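Local coordinates for protein lysine-sensitive aspartokinase 3 (Escherichia coli, PDB 2J0X) that catalyses the ATP-dependent phosphorylation of L-aspartate to 4-phospho-L-aspartate, the first step of lysine biosynthesis, and is allosterically inhibited by L-lysine, at residues T312-N317 with S345-A350; V135-F140 with E176-T181. All coordinates share one frame; numbering follows the deposited sequence.

Interaction 1 (T312-N317 with S345-A350). With LYS (lysine), chain D.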
loop_
_atom_site.group_PDB
_atom_site.type_symbol
_atom_site.label_atom_id
_atom_site.label_comp_id
_atom_site.label_asym_id
_atom_site.label_seq_id
_atom_site.Cartn_x
_atom_site.Cartn_y
_atom_site.Cartn_z
ATOM N N THR A 312 -6.379 10.330 0.416
ATOM C CA THR A 312 -6.538 9.837 -0.948
ATOM C C THR A 312 -5.412 10.356 -1.839
ATOM O O THR A 312 -5.236 11.565 -1.981
ATOM C CB THR A 312 -7.868 10.274 -1.546
ATOM O OG1 THR A 312 -8.944 9.880 -0.682
ATOM C CG2 THR A 312 -8.057 9.619 -2.881
ATOM N N LEU A 313 -4.659 9.435 -2.438
ATOM C CA LEU A 313 -3.542 9.799 -3.300
ATOM C C LEU A 313 -3.838 9.520 -4.766
ATOM O O LEU A 313 -3.980 8.366 -5.172
ATOM C CB LEU A 313 -2.301 9.039 -2.851
ATOM C CG LEU A 313 -2.099 9.080 -1.335
ATOM C CD1 LEU A 313 -0.739 8.508 -0.992
ATOM C CD2 LEU A 313 -2.205 10.515 -0.840
ATOM N N HIS A 314 -3.918 10.592 -5.551
ATOM C CA HIS A 314 -4.225 10.510 -6.974
ATOM C C HIS A 314 -3.044 10.895 -7.864
ATOM O O HIS A 314 -2.364 11.870 -7.569
ATOM C CB HIS A 314 -5.389 11.446 -7.277
ATOM C CG HIS A 314 -5.679 11.580 -8.737
ATOM N ND1 HIS A 314 -6.324 10.599 -9.460
ATOM C CD2 HIS A 314 -5.358 12.552 -9.624
ATOM C CE1 HIS A 314 -6.385 10.960 -10.730
ATOM N NE2 HIS A 314 -5.805 12.140 -10.856
ATOM N N SER A 315 -2.816 10.147 -8.949
ATOM C CA SER A 315 -1.727 10.441 -9.880
ATOM C C SER A 315 -1.670 9.459 -11.051
ATOM O O SER A 315 -1.407 8.259 -10.879
ATOM C CB SER A 315 -0.385 10.449 -9.149
ATOM O OG SER A 315 0.617 11.008 -9.972
ATOM N N LEU A 316 -1.904 9.991 -12.247
ATOM C CA LEU A 316 -1.918 9.198 -13.466
ATOM C C LEU A 316 -0.621 8.408 -13.638
ATOM O O LEU A 316 -0.569 7.436 -14.394
ATOM C CB LEU A 316 -2.126 10.116 -14.681
ATOM C CG LEU A 316 -3.312 11.086 -14.803
ATOM C CD1 LEU A 316 -4.633 10.342 -14.810
ATOM C CD2 LEU A 316 -3.269 12.066 -13.656
ATOM N N ASN A 317 0.414 8.811 -12.912
ATOM C CA ASN A 317 1.711 8.170 -13.030
ATOM C C ASN A 317 1.895 6.849 -12.289
ATOM O O ASN A 317 2.899 6.160 -12.498
ATOM C CB ASN A 317 2.791 9.160 -12.608
ATOM C CG ASN A 317 2.622 10.513 -13.273
ATOM O OD1 ASN A 317 2.385 10.601 -14.484
ATOM N ND2 ASN A 317 2.747 11.579 -12.486
ATOM N N SER A 345 -7.717 2.134 -6.799
ATOM C CA SER A 345 -8.462 2.266 -8.036
ATOM C C SER A 345 -7.337 2.201 -9.054
ATOM O O SER A 345 -6.196 1.944 -8.691
ATOM C CB SER A 345 -9.190 3.616 -8.117
ATOM O OG SER A 345 -8.490 4.546 -8.916
ATOM N N GLU A 346 -7.636 2.436 -10.321
ATOM C CA GLU A 346 -6.595 2.369 -11.321
ATOM C C GLU A 346 -5.506 3.416 -11.117
ATOM O O GLU A 346 -4.318 3.077 -11.073
ATOM C CB GLU A 346 -7.200 2.506 -12.725
ATOM C CG GLU A 346 -7.925 1.265 -13.204
ATOM C CD GLU A 346 -7.039 0.031 -13.193
ATOM O OE1 GLU A 346 -6.606 -0.392 -12.097
ATOM O OE2 GLU A 346 -6.771 -0.516 -14.283
ATOM N N VAL A 347 -5.903 4.681 -10.991
ATOM C CA VAL A 347 -4.928 5.761 -10.830
ATOM C C VAL A 347 -5.026 6.512 -9.520
ATOM O O VAL A 347 -4.681 7.694 -9.456
ATOM C CB VAL A 347 -5.032 6.832 -11.956
ATOM C CG1 VAL A 347 -4.776 6.195 -13.318
ATOM C CG2 VAL A 347 -6.389 7.522 -11.903
ATOM N N SER A 348 -5.467 5.830 -8.471
ATOM C CA SER A 348 -5.619 6.477 -7.180
ATOM C C SER A 348 -5.631 5.456 -6.055
ATOM O O SER A 348 -6.115 4.340 -6.229
ATOM C CB SER A 348 -6.927 7.271 -7.177
ATOM O OG SER A 348 -7.118 7.962 -5.964
ATOM N N VAL A 349 -5.089 5.846 -4.906
ATOM C CA VAL A 349 -5.047 4.987 -3.730
ATOM C C VAL A 349 -5.513 5.771 -2.502
ATOM O O VAL A 349 -5.112 6.917 -2.298
ATOM C CB VAL A 349 -3.630 4.470 -3.445
ATOM C CG1 VAL A 349 -2.685 5.640 -3.255
ATOM C CG2 VAL A 349 -3.641 3.623 -2.186
ATOM N N ALA A 350 -6.366 5.149 -1.693
ATOM C CA ALA A 350 -6.886 5.781 -0.478
ATOM C C ALA A 350 -6.538 4.944 0.742
ATOM O O ALA A 350 -6.748 3.727 0.761
ATOM C CB ALA A 350 -8.402 5.952 -0.560
HETATM N N LYS D . 1.248 0.382 -9.784
HETATM C CA LYS D . 1.683 1.249 -8.676
HETATM C C LYS D . 2.787 0.575 -7.884
HETATM O O LYS D . 3.645 1.219 -7.268
HETATM C CB LYS D . 0.518 1.557 -7.736
HETATM C CG LYS D . -0.836 1.858 -8.335
HETATM C CD LYS D . -1.955 1.445 -7.400
HETATM C CE LYS D . -3.347 1.722 -7.941
HETATM N NZ LYS D . -3.609 1.141 -9.289
HETATM O OXT LYS D . 2.813 -0.741 -7.845
#
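In the antiparallel sheet of the ACT region, beside the allosteric lysine site, Thr312, Leu313 and His314 pair with Ala350, Val349 and Ser348. Leu313 and Val349 form the hydrogen-bonded pair, with Leu313 N reaching Val349 O at 2.6 Å. Leu313 O is gripped twice: Val349 N approaches it at 2.8 Å, while Ser348 OG, at 3.3 Å, comes from well above the carbonyl plane. That hydroxyl stands anti to the backbone N of Ser348 (chi1 -178°), which turns it toward Leu313 O and CG2 of Thr312. Leu313 and Val349 lie side by side on the face covered by helix 324-334, CB of Leu313 against CG1 of Val349, with Val328 and Leu325 of that helix closing over them.

Past the strand pair, Ser315 N gives Val347 O a nearly straight bond of 3.1 Å (178° at the hydrogen), tying down the turn that enters strand 348-354. This turn presents two backbone carbonyls to the inhibitor: the ammonium NZ of the bound lysine donates to Glu346 O at 2.7 Å and, more weakly, to Ser345 O. Met318 O, Ser321 O and Leu325 N, with Val339 N and Ser338 OG of the second subunit, also hydrogen-bond the ligand, which is shared between the subunits. Glu250 of the second subunit accepts from both Ser345 OG and Glu346 N. The His314 ring and the Val347 side chain run alongside each other, CE1 of His314 lying 3.6 Å from CG2 of Val347.

Interaction 2 (V135-F140 with E176-T181)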
loop_
_atom_site.group_PDB
_atom_site.type_symbol
_atom_site.label_atom_id
_atom_site.label_comp_id
_atom_site.label_asym_id
_atom_site.label_seq_id
_atom_site.Cartn_x
_atom_site.Cartn_y
_atom_site.Cartn_z
ATOM N N VAL A 135 1.361 -14.486 53.309
ATOM C CA VAL A 135 1.198 -15.258 52.084
ATOM C C VAL A 135 2.592 -15.684 51.671
ATOM O O VAL A 135 3.474 -14.840 51.515
ATOM C CB VAL A 135 0.611 -14.408 50.943
ATOM C CG1 VAL A 135 0.569 -15.230 49.672
ATOM C CG2 VAL A 135 -0.784 -13.916 51.305
ATOM N N GLN A 136 2.797 -16.986 51.509
ATOM C CA GLN A 136 4.110 -17.490 51.119
ATOM C C GLN A 136 4.297 -17.234 49.626
ATOM O O GLN A 136 3.568 -17.783 48.799
ATOM C CB GLN A 136 4.208 -18.992 51.425
ATOM C CG GLN A 136 5.620 -19.505 51.734
ATOM C CD GLN A 136 6.534 -19.567 50.514
ATOM O OE1 GLN A 136 6.258 -20.288 49.551
ATOM N NE2 GLN A 136 7.631 -18.816 50.557
ATOM N N ALA A 137 5.264 -16.385 49.288
ATOM C CA ALA A 137 5.539 -16.056 47.892
ATOM C C ALA A 137 6.999 -15.689 47.750
ATOM O O ALA A 137 7.520 -14.906 48.534
ATOM C CB ALA A 137 4.667 -14.893 47.444
ATOM N N GLN A 138 7.666 -16.252 46.753
ATOM C CA GLN A 138 9.069 -15.944 46.577
ATOM C C GLN A 138 9.333 -15.151 45.314
ATOM O O GLN A 138 8.481 -15.063 44.427
ATOM C CB GLN A 138 9.902 -17.225 46.617
ATOM C CG GLN A 138 9.462 -18.301 45.664
ATOM C CD GLN A 138 9.719 -19.687 46.222
ATOM O OE1 GLN A 138 10.821 -19.987 46.702
ATOM N NE2 GLN A 138 8.701 -20.547 46.160
ATOM N N TRP A 139 10.516 -14.547 45.273
ATOM C CA TRP A 139 10.958 -13.731 44.156
ATOM C C TRP A 139 11.768 -14.611 43.221
ATOM O O TRP A 139 12.454 -15.527 43.668
ATOM C CB TRP A 139 11.811 -12.584 44.680
ATOM C CG TRP A 139 12.066 -11.537 43.672
ATOM C CD1 TRP A 139 11.220 -10.536 43.297
ATOM C CD2 TRP A 139 13.241 -11.390 42.876
ATOM N NE1 TRP A 139 11.797 -9.771 42.313
ATOM C CE2 TRP A 139 13.041 -10.276 42.036
ATOM C CE3 TRP A 139 14.448 -12.096 42.789
ATOM C CZ2 TRP A 139 14.004 -9.847 41.122
ATOM C CZ3 TRP A 139 15.407 -11.671 41.876
ATOM C CH2 TRP A 139 15.178 -10.556 41.055
ATOM N N PHE A 140 11.703 -14.331 41.928
ATOM C CA PHE A 140 12.406 -15.152 40.956
ATOM C C PHE A 140 12.889 -14.257 39.827
ATOM O O PHE A 140 12.176 -13.348 39.413
ATOM C CB PHE A 140 11.418 -16.201 40.421
ATOM C CG PHE A 140 12.048 -17.284 39.603
ATOM C CD1 PHE A 140 12.564 -18.421 40.211
ATOM C CD2 PHE A 140 12.134 -17.167 38.221
ATOM C CE1 PHE A 140 13.158 -19.428 39.456
ATOM C CE2 PHE A 140 12.726 -18.164 37.457
ATOM C CZ PHE A 140 13.240 -19.298 38.078
ATOM N N GLU A 176 7.490 -25.235 45.410
ATOM C CA GLU A 176 7.626 -24.749 46.784
ATOM C C GLU A 176 6.449 -23.844 47.100
ATOM O O GLU A 176 6.122 -23.635 48.258
ATOM C CB GLU A 176 8.904 -23.923 46.975
ATOM C CG GLU A 176 10.224 -24.635 46.714
ATOM C CD GLU A 176 11.429 -23.708 46.886
ATOM O OE1 GLU A 176 11.430 -22.620 46.274
ATOM O OE2 GLU A 176 12.375 -24.062 47.626
ATOM N N GLY A 177 5.833 -23.287 46.065
ATOM C CA GLY A 177 4.703 -22.401 46.280
ATOM C C GLY A 177 4.595 -21.302 45.242
ATOM O O GLY A 177 5.071 -21.457 44.113
ATOM N N LEU A 178 3.971 -20.193 45.631
ATOM C CA LEU A 178 3.772 -19.040 44.749
ATOM C C LEU A 178 5.078 -18.376 44.302
ATOM O O LEU A 178 5.998 -18.205 45.107
ATOM C CB LEU A 178 2.911 -17.997 45.455
ATOM C CG LEU A 178 2.592 -16.758 44.618
ATOM C CD1 LEU A 178 1.577 -17.124 43.542
ATOM C CD2 LEU A 178 2.044 -15.653 45.500
ATOM N N VAL A 179 5.146 -17.993 43.023
ATOM C CA VAL A 179 6.331 -17.336 42.466
ATOM C C VAL A 179 5.971 -16.030 41.765
ATOM O O VAL A 179 5.064 -15.987 40.934
ATOM C CB VAL A 179 7.050 -18.228 41.442
ATOM C CG1 VAL A 179 8.265 -17.487 40.885
ATOM C CG2 VAL A 179 7.455 -19.555 42.086
ATOM N N ILE A 180 6.695 -14.968 42.102
ATOM C CA ILE A 180 6.474 -13.645 41.522
ATOM C C ILE A 180 7.691 -13.297 40.676
ATOM O O ILE A 180 8.802 -13.195 41.200
ATOM C CB ILE A 180 6.331 -12.561 42.631
ATOM C CG1 ILE A 180 5.222 -12.944 43.617
ATOM C CG2 ILE A 180 6.038 -11.201 42.009
ATOM C CD1 ILE A 180 3.848 -13.082 42.990
ATOM N N THR A 181 7.498 -13.107 39.376
ATOM C CA THR A 181 8.633 -12.791 38.511
ATOM C C THR A 181 8.372 -11.638 37.533
ATOM O O THR A 181 7.231 -11.195 37.364
ATOM C CB THR A 181 9.090 -14.052 37.725
ATOM O OG1 THR A 181 10.380 -13.813 37.152
ATOM C CG2 THR A 181 8.084 -14.402 36.616
#
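The carbonyl oxygen of Phe140 is gripped by two side chains: Thr181 OG1 donates to Phe140 O at 2.9 Å from above the carbonyl plane, and Gln182 NE2 bonds to it as well. The Thr181 hydroxyl also lies at the edge of the Phe140 ring, in its plane. The strands pair in parallel: Gln138 N donates to Leu178 O at 3.1 Å and Ile180 N to Gln138 O at 2.9 Å; the last rung, Phe140 N to Ile180 O, is weak. The connection from 137-140 to 178-188 runs through short strand 147-148 and helix 159-176, in the amino acid kinase fold.

CB of Phe140 meets CG1 of Val179 at 3.4 Å on the face covered by that helix, while on the other face CD2 of Leu178 rests on CB of Ala137 beneath helix 108-131. The bent chain of Gln138, its CG set between backbone N and carbonyl carbon (chi1 53°), brings the amide beside the Glu176 carboxylate, the two planes only 13° apart. Gln138 OE1 is modelled beside Glu176 OE1, two acceptors, so the amide's orientation is doubtful. With an alanine at Gln138, the carboxylate and CB of Glu176 would probably be left without the amide beside them, opening a gap there. Arg173 forms a salt bridge with Glu176 OE1 and probably offsets its charge, whereas two sound backbone bonds, the Thr181 hydroxyl and apolar contacts on both faces join the strands.

Interactions 1 and 2 lie on opposite sides of the chain's centre, their own centres about 59 Å apart and their nearest atoms about 42 Å apart. Interaction 2 belongs to the catalytic amino acid kinase region: the side chain of Ile180 is about 8 Å from that of Phe9 of the ATP site, that of Trp139 about 8 Å from that of substrate-binding Glu119, and that of Thr181 about 13 Å from the bound aspartate. Interaction 1 instead supplies part of the inhibitor site shared by the two subunits. With no direct touch between them, any influence of bound lysine on the kinase sheet would have to be relayed through other parts of the protein, possibly through the dimer interface.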